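PDB 2FSJ: archaeal actin homolog from Thermoplasma acidophilum, which polymerises in the presence of nucleoside triphosphates, most readily ATP, into helical filaments that gather in bundles. Local coordinates for residues V22-D27 and V120-G125; I185-G190 and M210-V215; L218-Q223 and E284-N289. One frame throughout, in Å; residues are numbered along the deposited sequence.

In the fold
Contact 1 belongs to the amino-terminal half of this actin-like chain, contacts 2 and 3 to the carboxy-terminal half. Contact 1 pairs two central strands of the larger sheet, and the side chain of Leu26 lies about 4 Å from that of the ATP-binding Thr33. Contact 3, with its centre about 32 Å from that of contact 1 and across the middle of the chain, lays a helix against an edge strand of the second sheet; there Ile286 is about 9 Å from the ATP-binding Ser307, side chain to side chain. Contact 2 lies away from the nucleotide site, about 19 Å from contact 3 between centres, and is tied to it through the shared strand 213-222.

Contact 1 of 3, residues V22-D27 and V120-G125; sequences VVVGLD and VDLVIG
Val24 meets Ile124 because, with CG1 opposite the carbonyl carbon (chi1 -65°), its CG2 is left between the backbone N and the carbonyl carbon, from where it crosses to Ile124 CG1 at 3.9 Å. Val22 is turned differently: with CG1 opposite its backbone N (chi1 172°), that methyl touches Leu122 CD2 at 3.8 Å, while Val22 CG2 reaches Val120 CG1, also at 3.8 Å. Leu26 continues the row, its CB 3.9 Å from Ile124 CG2, the two side chains lying alongside and pointing the same way. Branched valine and isoleucine suit these places: their methyls branch close to the backbone and meet those of the neighbouring strand over the face of the sheet. Val23 and Val123 stand on the other face, where the next pair, Gly25 with Gly125, brings no side chains.

The backbones hold the strands in parallel register. Val22, Val24 and Leu26 give their N-H to Asp121 O, Val123 O and Gly125 O; Val22 O and Val24 O accept from Val123 N and Gly125 N. The Val123 N to Val22 O bond is 2.9 Å long and that from Leu26 N to Gly125 O also 2.9 Å. Between them run CA-H...O contacts such as Val23 CA to Val123 O at 3.3 Å. The strand axes are turned 32° apart, a clear twist.

Helix 101-111 covers the face with Leu26 and Leu122, through Ile104, Ala107 and Leu108, whereas Ala342 of helix 333-343 touches Val23. Strand 22-28 also pairs antiparallel with strand 32-36, while strand 120-128 pairs parallel with strand 158-170. A first strand flanked by its own hairpin partner on one edge and by a later parallel strand on the other is the core of the actin-like ATPase domain, the fold shared with Hsp70 and hexokinase.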
loop_
_atom_site.group_PDB
_atom_site.type_symbol
_atom_site.label_atom_id
_atom_site.label_comp_id
_atom_site.label_asym_id
_atom_site.label_seq_id
_atom_site.Cartn_x
_atom_site.Cartn_y
_atom_site.Cartn_z
ATOM N N VAL A 22 -7.948 -11.700 18.926
ATOM C CA VAL A 22 -8.421 -11.289 17.602
ATOM C C VAL A 22 -7.184 -11.024 16.708
ATOM O O VAL A 22 -6.281 -10.299 17.098
ATOM C CB VAL A 22 -9.319 -10.043 17.676
ATOM C CG1 VAL A 22 -9.632 -9.508 16.288
ATOM C CG2 VAL A 22 -10.641 -10.345 18.458
ATOM N N VAL A 23 -7.161 -11.631 15.537
ATOM C CA VAL A 23 -6.088 -11.414 14.552
ATOM C C VAL A 23 -6.562 -10.494 13.403
ATOM O O VAL A 23 -7.606 -10.717 12.798
ATOM C CB VAL A 23 -5.584 -12.708 13.960
ATOM C CG1 VAL A 23 -4.366 -12.449 12.996
ATOM C CG2 VAL A 23 -5.195 -13.726 15.071
ATOM N N VAL A 24 -5.759 -9.485 13.088
ATOM C CA VAL A 24 -6.080 -8.592 11.971
ATOM C C VAL A 24 -4.872 -8.442 11.067
ATOM O O VAL A 24 -3.739 -8.444 11.556
ATOM C CB VAL A 24 -6.580 -7.220 12.447
ATOM C CG1 VAL A 24 -7.938 -7.356 13.210
ATOM C CG2 VAL A 24 -5.607 -6.517 13.312
ATOM N N GLY A 25 -5.115 -8.296 9.768
ATOM C CA GLY A 25 -4.066 -7.936 8.834
ATOM C C GLY A 25 -4.135 -6.437 8.602
ATOM O O GLY A 25 -5.205 -5.839 8.472
ATOM N N LEU A 26 -2.975 -5.794 8.575
ATOM C CA LEU A 26 -2.921 -4.355 8.418
ATOM C C LEU A 26 -1.800 -4.021 7.441
ATOM O O LEU A 26 -0.724 -4.615 7.518
ATOM C CB LEU A 26 -2.670 -3.697 9.750
ATOM C CG LEU A 26 -2.358 -2.193 9.825
ATOM C CD1 LEU A 26 -3.514 -1.317 9.361
ATOM C CD2 LEU A 26 -1.880 -1.816 11.229
ATOM N N ASP A 27 -2.074 -3.130 6.498
ATOM C CA ASP A 27 -1.052 -2.682 5.542
ATOM C C ASP A 27 -1.195 -1.190 5.378
ATOM O O ASP A 27 -2.140 -0.717 4.783
ATOM C CB ASP A 27 -1.216 -3.469 4.230
ATOM C CG ASP A 27 -0.222 -3.082 3.150
ATOM O OD1 ASP A 27 0.671 -2.258 3.404
ATOM O OD2 ASP A 27 -0.261 -3.579 1.999
ATOM N N VAL A 120 -10.012 -5.064 23.721
ATOM C CA VAL A 120 -9.712 -6.208 22.840
ATOM C C VAL A 120 -8.212 -6.527 22.722
ATOM O O VAL A 120 -7.413 -5.647 22.384
ATOM C CB VAL A 120 -10.280 -5.983 21.404
ATOM C CG1 VAL A 120 -9.978 -7.172 20.518
ATOM C CG2 VAL A 120 -11.775 -5.764 21.437
ATOM N N ASP A 121 -7.824 -7.780 22.991
ATOM C CA ASP A 121 -6.446 -8.227 22.769
ATOM C C ASP A 121 -6.243 -8.578 21.307
ATOM O O ASP A 121 -6.955 -9.458 20.785
ATOM C CB ASP A 121 -6.129 -9.470 23.592
ATOM C CG ASP A 121 -5.973 -9.172 25.049
ATOM O OD1 ASP A 121 -5.955 -7.975 25.424
ATOM O OD2 ASP A 121 -5.846 -10.094 25.886
ATOM N N LEU A 122 -5.277 -7.917 20.660
ATOM C CA LEU A 122 -5.047 -8.077 19.231
ATOM C C LEU A 122 -3.716 -8.670 18.942
ATOM O O LEU A 122 -2.746 -8.337 19.602
ATOM C CB LEU A 122 -4.979 -6.679 18.577
ATOM C CG LEU A 122 -6.251 -5.941 18.327
ATOM C CD1 LEU A 122 -5.930 -4.616 17.584
ATOM C CD2 LEU A 122 -7.204 -6.835 17.527
ATOM N N VAL A 123 -3.649 -9.482 17.902
ATOM C CA VAL A 123 -2.393 -9.753 17.222
ATOM C C VAL A 123 -2.541 -9.092 15.838
ATOM O O VAL A 123 -3.518 -9.379 15.119
ATOM C CB VAL A 123 -2.154 -11.243 17.037
ATOM C CG1 VAL A 123 -0.956 -11.490 16.154
ATOM C CG2 VAL A 123 -1.976 -11.981 18.453
ATOM N N ILE A 124 -1.594 -8.232 15.491
ATOM C CA ILE A 124 -1.593 -7.578 14.172
ATOM C C ILE A 124 -0.532 -8.248 13.278
ATOM O O ILE A 124 0.642 -8.399 13.669
ATOM C CB ILE A 124 -1.301 -6.060 14.310
ATOM C CG1 ILE A 124 -2.402 -5.335 15.111
ATOM C CG2 ILE A 124 -1.127 -5.423 12.907
ATOM C CD1 ILE A 124 -2.021 -3.911 15.588
ATOM N N GLY A 125 -0.939 -8.678 12.097
ATOM C CA GLY A 125 -0.027 -9.125 11.072
ATOM C C GLY A 125 0.168 -7.970 10.059
ATOM O O GLY A 125 -0.793 -7.416 9.496
#

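Contact 2 of 3, residues I185-G190 and M210-V215; sequences IEQQPG and MDMEPV
Gln187 and Met212 supply the apolar part of the contact, the side chains crossing at an angle. The aliphatic stem of Gln187 brings its CG to 4.2 Å from Met212 SD, and its amide carbon CD is 4.1 Å from Met212 CG. Methionine can answer this approach because its unbranched chain is flexible; here it bends at chi2 (-66°), which sets the sulfur beside the glutamine stem. Both residues also rest on Leu180 of helix 173-182, so the pair forms a small greasy patch, with Met212 buried and Gln187 at the surface.

Polar approaches are looser. Gln187 CD comes within 4.2 Å of Met210 O, bringing the amide group beside a backbone carbonyl. Gln188 O lies 3.4 Å from Met210 N, but the angle is poor for a hydrogen bond, and this N-H is instead taken by Asn208 OD1. Just beyond, Gly190 pairs through its backbone with Leu209, at the ends of strands 191-197 and 202-208, which are antiparallel neighbours.

The turn 210-213 has its own internal bond. Asp211 OD1 accepts from Glu213 N at 3.1 Å, the donor standing 56° out of the carboxylate plane; this is an Asx turn, for which a short acidic side chain is well suited. Met212, next in line, has a positive phi (57°), and the turn leads into strand 213-222. Gly190 also has a positive phi, and its lack of a side chain avoids a clash with the carbonyl oxygen of Pro189.

Thus the loop following helix 173-182 meets the connection between two antiparallel strands through the side chain of Gln187, which lies against Met212 and the Met210 carbonyl. The chemistry is that of a surface glutamine whose carbon stem meets a buried methionine, while a backbone N-H close by finds its partner in Asn208.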
loop_
_atom_site.group_PDB
_atom_site.type_symbol
_atom_site.label_atom_id
_atom_site.label_comp_id
_atom_site.label_asym_id
_atom_site.label_seq_id
_atom_site.Cartn_x
_atom_site.Cartn_y
_atom_site.Cartn_z
ATOM N N ILE A 185 0.118 -19.601 -7.419
ATOM C CA ILE A 185 1.494 -20.004 -7.729
ATOM C C ILE A 185 1.800 -21.286 -6.976
ATOM O O ILE A 185 1.041 -21.690 -6.089
ATOM C CB ILE A 185 2.487 -18.900 -7.346
ATOM C CG1 ILE A 185 2.383 -18.567 -5.859
ATOM C CG2 ILE A 185 2.253 -17.664 -8.205
ATOM C CD1 ILE A 185 3.449 -17.620 -5.329
ATOM N N GLU A 186 2.908 -21.930 -7.320
ATOM C CA GLU A 186 3.276 -23.213 -6.707
ATOM C C GLU A 186 4.773 -23.264 -6.405
ATOM O O GLU A 186 5.557 -22.651 -7.113
ATOM C CB GLU A 186 2.916 -24.365 -7.652
ATOM N N GLN A 187 5.158 -23.948 -5.338
ATOM C CA GLN A 187 6.571 -24.062 -5.000
ATOM C C GLN A 187 7.219 -24.988 -6.017
ATOM O O GLN A 187 6.624 -25.983 -6.438
ATOM C CB GLN A 187 6.771 -24.577 -3.590
ATOM C CG GLN A 187 6.328 -23.591 -2.537
ATOM C CD GLN A 187 6.810 -23.951 -1.188
ATOM O OE1 GLN A 187 7.966 -23.693 -0.840
ATOM N NE2 GLN A 187 5.941 -24.560 -0.408
ATOM N N GLN A 188 8.414 -24.602 -6.436
ATOM C CA GLN A 188 9.162 -25.264 -7.508
ATOM C C GLN A 188 10.535 -24.613 -7.558
ATOM O O GLN A 188 10.717 -23.574 -6.956
ATOM C CB GLN A 188 8.459 -25.071 -8.852
ATOM C CG GLN A 188 8.107 -23.629 -9.193
ATOM C CD GLN A 188 7.038 -23.499 -10.267
ATOM O OE1 GLN A 188 6.915 -24.364 -11.131
ATOM N NE2 GLN A 188 6.267 -22.415 -10.222
ATOM N N PRO A 189 11.496 -25.223 -8.258
ATOM C CA PRO A 189 12.765 -24.549 -8.545
ATOM C C PRO A 189 12.522 -23.287 -9.405
ATOM O O PRO A 189 11.673 -23.301 -10.313
ATOM C CB PRO A 189 13.604 -25.648 -9.244
ATOM C CG PRO A 189 12.664 -26.737 -9.596
ATOM C CD PRO A 189 11.463 -26.604 -8.782
ATOM N N GLY A 190 13.195 -22.189 -9.085
ATOM C CA GLY A 190 12.971 -20.931 -9.781
ATOM C C GLY A 190 12.479 -19.805 -8.845
ATOM O O GLY A 190 12.205 -20.042 -7.686
ATOM N N MET A 210 11.517 -22.373 -3.871
ATOM C CA MET A 210 11.788 -23.632 -3.165
ATOM C C MET A 210 11.392 -23.525 -1.725
ATOM O O MET A 210 10.950 -24.530 -1.163
ATOM C CB MET A 210 13.254 -24.160 -3.355
ATOM C CG MET A 210 14.328 -23.483 -2.541
ATOM S SD MET A 210 15.922 -24.437 -2.217
ATOM C CE MET A 210 16.610 -23.252 -1.175
ATOM N N ASP A 211 11.550 -22.336 -1.111
ATOM C CA ASP A 211 11.337 -22.175 0.338
ATOM C C ASP A 211 10.569 -20.916 0.749
ATOM O O ASP A 211 10.384 -20.661 1.924
ATOM C CB ASP A 211 12.661 -22.255 1.108
ATOM C CG ASP A 211 13.675 -21.175 0.737
ATOM O OD1 ASP A 211 13.420 -20.273 -0.113
ATOM O OD2 ASP A 211 14.795 -21.158 1.281
ATOM N N MET A 212 10.134 -20.154 -0.241
ATOM C CA MET A 212 9.478 -18.847 -0.066
ATOM C C MET A 212 10.254 -17.816 0.691
ATOM O O MET A 212 9.649 -16.918 1.330
ATOM C CB MET A 212 8.062 -19.020 0.526
ATOM C CG MET A 212 7.200 -19.968 -0.283
ATOM S SD MET A 212 6.783 -19.462 -1.888
ATOM C CE MET A 212 7.895 -19.799 -2.686
ATOM N N GLU A 213 11.577 -17.870 0.565
ATOM C CA GLU A 213 12.444 -16.898 1.227
ATOM C C GLU A 213 12.891 -15.840 0.216
ATOM O O GLU A 213 13.153 -16.177 -0.901
ATOM C CB GLU A 213 13.648 -17.575 1.873
ATOM C CG GLU A 213 13.285 -18.393 3.095
ATOM C CD GLU A 213 12.853 -17.547 4.289
ATOM O OE1 GLU A 213 13.624 -16.644 4.655
ATOM O OE2 GLU A 213 11.738 -17.786 4.806
ATOM N N PRO A 214 12.982 -14.575 0.621
ATOM C CA PRO A 214 13.517 -13.545 -0.260
ATOM C C PRO A 214 14.965 -13.770 -0.647
ATOM O O PRO A 214 15.750 -14.338 0.117
ATOM C CB PRO A 214 13.441 -12.266 0.594
ATOM C CG PRO A 214 12.555 -12.563 1.656
ATOM C CD PRO A 214 12.633 -14.022 1.938
ATOM N N VAL A 215 15.285 -13.338 -1.866
ATOM C CA VAL A 215 16.623 -13.305 -2.347
ATOM C C VAL A 215 17.062 -11.829 -2.232
ATOM O O VAL A 215 16.705 -10.981 -3.076
ATOM C CB VAL A 215 16.735 -13.823 -3.802
ATOM C CG1 VAL A 215 18.180 -13.866 -4.201
ATOM C CG2 VAL A 215 16.055 -15.222 -3.961
#

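Contact 3 of 3, residues L218-Q223 and E284-N289; sequences LSFSLQ and ENIRLN
Asn285 is the first residue of the helix to touch the strand: its CB packs on both methyls of Leu222, CD1 and CD2, each at 3.9 Å, as the side chains slide past each other in opposite directions. Asparagine suits this partly exposed margin: its CB meets leucine, while its polar end can probably face the outside. Ile286, one residue on, is buried and sets its CG1 4.1 Å from Phe220 CZ. One turn after Asn285, Asn289 brings its amide over one face of the Phe220 ring. Its ND2 stands 3.2 Å above the ring plane, over the centre, with amide and ring planes 86° apart, consistent with an amino-aromatic interaction. Asn289 CB adds a contact with Phe220 CE2 at 3.5 Å, and Leu218 CD2 meets Asn289 O at 4.0 Å. Phe220 reaches Ile286 and Asn289 with CG held between its backbone N and carbonyl carbon (chi1 51°), which aims the ring at the helix. With an alanine here the ring is gone, which would probably leave the Asn289 amide without its aromatic partner and open a gap beside Ile286.

Strand 213-222 is an edge of the four-stranded sheet, paired with strand 202-208; helix residues 284-289 run roughly antiparallel to strand residues 220-222, at 153°. Ile286 extends inward onto Val204 and Ile195, so the helix covers the two next strands as well.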
loop_
_atom_site.group_PDB
_atom_site.type_symbol
_atom_site.label_atom_id
_atom_site.label_comp_id
_atom_site.label_asym_id
_atom_site.label_seq_id
_atom_site.Cartn_x
_atom_site.Cartn_y
_atom_site.Cartn_z
ATOM N N LEU A 218 18.581 -9.741 -5.101
ATOM C CA LEU A 218 17.753 -9.538 -6.290
ATOM C C LEU A 218 16.484 -8.766 -5.923
ATOM O O LEU A 218 15.542 -8.768 -6.686
ATOM C CB LEU A 218 17.363 -10.888 -6.921
ATOM C CG LEU A 218 18.538 -11.732 -7.471
ATOM C CD1 LEU A 218 18.018 -12.983 -8.142
ATOM C CD2 LEU A 218 19.425 -10.943 -8.400
ATOM N N SER A 219 16.498 -8.104 -4.763
ATOM C CA SER A 219 15.333 -7.393 -4.256
ATOM C C SER A 219 15.770 -5.967 -3.998
ATOM O O SER A 219 16.870 -5.721 -3.542
ATOM C CB SER A 219 14.792 -8.063 -2.968
ATOM O OG SER A 219 14.401 -9.413 -3.233
ATOM N N PHE A 220 14.914 -5.008 -4.281
ATOM C CA PHE A 220 15.357 -3.604 -4.321
ATOM C C PHE A 220 14.154 -2.679 -4.487
ATOM O O PHE A 220 13.055 -3.153 -4.791
ATOM C CB PHE A 220 16.357 -3.381 -5.488
ATOM C CG PHE A 220 15.862 -3.888 -6.831
ATOM C CD1 PHE A 220 15.137 -3.080 -7.693
ATOM C CD2 PHE A 220 16.153 -5.177 -7.245
ATOM C CE1 PHE A 220 14.699 -3.586 -8.919
ATOM C CE2 PHE A 220 15.711 -5.655 -8.444
ATOM C CZ PHE A 220 14.974 -4.891 -9.261
ATOM N N SER A 221 14.364 -1.377 -4.316
ATOM C CA SER A 221 13.283 -0.379 -4.331
ATOM C C SER A 221 13.689 0.672 -5.312
ATOM O O SER A 221 14.793 1.218 -5.178
ATOM C CB SER A 221 13.102 0.285 -2.962
ATOM O OG SER A 221 12.030 1.264 -2.996
ATOM N N LEU A 222 12.846 0.907 -6.328
ATOM C CA LEU A 222 13.122 1.902 -7.349
ATOM C C LEU A 222 12.375 3.177 -6.970
ATOM O O LEU A 222 11.215 3.138 -6.598
ATOM C CB LEU A 222 12.653 1.405 -8.711
ATOM C CG LEU A 222 13.263 0.111 -9.246
ATOM C CD1 LEU A 222 12.551 -0.319 -10.537
ATOM C CD2 LEU A 222 14.770 0.267 -9.440
ATOM N N GLN A 223 13.023 4.321 -7.050
ATOM C CA GLN A 223 12.372 5.561 -6.644
ATOM C C GLN A 223 11.576 6.179 -7.812
ATOM O O GLN A 223 11.867 7.305 -8.281
ATOM C CB GLN A 223 13.396 6.530 -6.021
ATOM C CG GLN A 223 14.177 5.897 -4.785
ATOM C CD GLN A 223 13.283 5.553 -3.601
ATOM O OE1 GLN A 223 12.510 6.394 -3.151
ATOM N NE2 GLN A 223 13.384 4.283 -3.087
ATOM N N GLU A 284 13.542 -1.686 -17.623
ATOM C CA GLU A 284 14.991 -1.557 -17.844
ATOM C C GLU A 284 15.804 -1.719 -16.551
ATOM O O GLU A 284 16.834 -2.361 -16.536
ATOM C CB GLU A 284 15.299 -0.192 -18.468
ATOM C CG GLU A 284 16.761 0.177 -18.400
ATOM C CD GLU A 284 17.038 1.639 -18.739
ATOM O OE1 GLU A 284 16.474 2.572 -18.047
ATOM O OE2 GLU A 284 17.835 1.849 -19.692
ATOM N N ASN A 285 15.333 -1.121 -15.465
ATOM C CA ASN A 285 15.976 -1.226 -14.170
ATOM C C ASN A 285 15.903 -2.667 -13.573
ATOM O O ASN A 285 16.892 -3.191 -13.075
ATOM C CB ASN A 285 15.368 -0.185 -13.224
ATOM C CG ASN A 285 16.166 1.127 -13.165
ATOM O OD1 ASN A 285 16.047 2.012 -14.048
ATOM N ND2 ASN A 285 16.964 1.276 -12.120
ATOM N N ILE A 286 14.748 -3.327 -13.700
ATOM C CA ILE A 286 14.621 -4.727 -13.328
ATOM C C ILE A 286 15.592 -5.631 -14.099
ATOM O O ILE A 286 16.304 -6.429 -13.491
ATOM C CB ILE A 286 13.151 -5.195 -13.436
ATOM C CG1 ILE A 286 12.341 -4.481 -12.361
ATOM C CG2 ILE A 286 13.044 -6.716 -13.290
ATOM C CD1 ILE A 286 10.804 -4.665 -12.425
ATOM N N ARG A 287 15.656 -5.480 -15.414
ATOM C CA ARG A 287 16.599 -6.218 -16.228
ATOM C C ARG A 287 18.034 -6.027 -15.832
ATOM O O ARG A 287 18.762 -6.978 -15.744
ATOM C CB ARG A 287 16.436 -5.875 -17.692
ATOM C CG ARG A 287 15.188 -6.476 -18.304
ATOM C CD ARG A 287 15.020 -6.051 -19.781
ATOM N NE ARG A 287 14.004 -6.841 -20.467
ATOM C CZ ARG A 287 13.309 -6.405 -21.516
ATOM N NH1 ARG A 287 13.477 -5.171 -21.978
ATOM N NH2 ARG A 287 12.436 -7.207 -22.098
ATOM N N LEU A 288 18.438 -4.798 -15.586
ATOM C CA LEU A 288 19.816 -4.533 -15.179
ATOM C C LEU A 288 20.179 -5.197 -13.848
ATOM O O LEU A 288 21.302 -5.736 -13.673
ATOM C CB LEU A 288 20.033 -3.028 -15.025
ATOM C CG LEU A 288 20.173 -2.149 -16.271
ATOM C CD1 LEU A 288 20.118 -0.701 -15.858
ATOM C CD2 LEU A 288 21.475 -2.461 -17.090
ATOM N N ASN A 289 19.240 -5.143 -12.910
ATOM C CA ASN A 289 19.447 -5.679 -11.574
ATOM C C ASN A 289 19.419 -7.221 -11.572
ATOM O O ASN A 289 20.194 -7.854 -10.867
ATOM C CB ASN A 289 18.452 -5.049 -10.605
ATOM C CG ASN A 289 18.706 -3.526 -10.385
ATOM O OD1 ASN A 289 19.648 -2.956 -10.919
ATOM N ND2 ASN A 289 17.869 -2.891 -9.611
#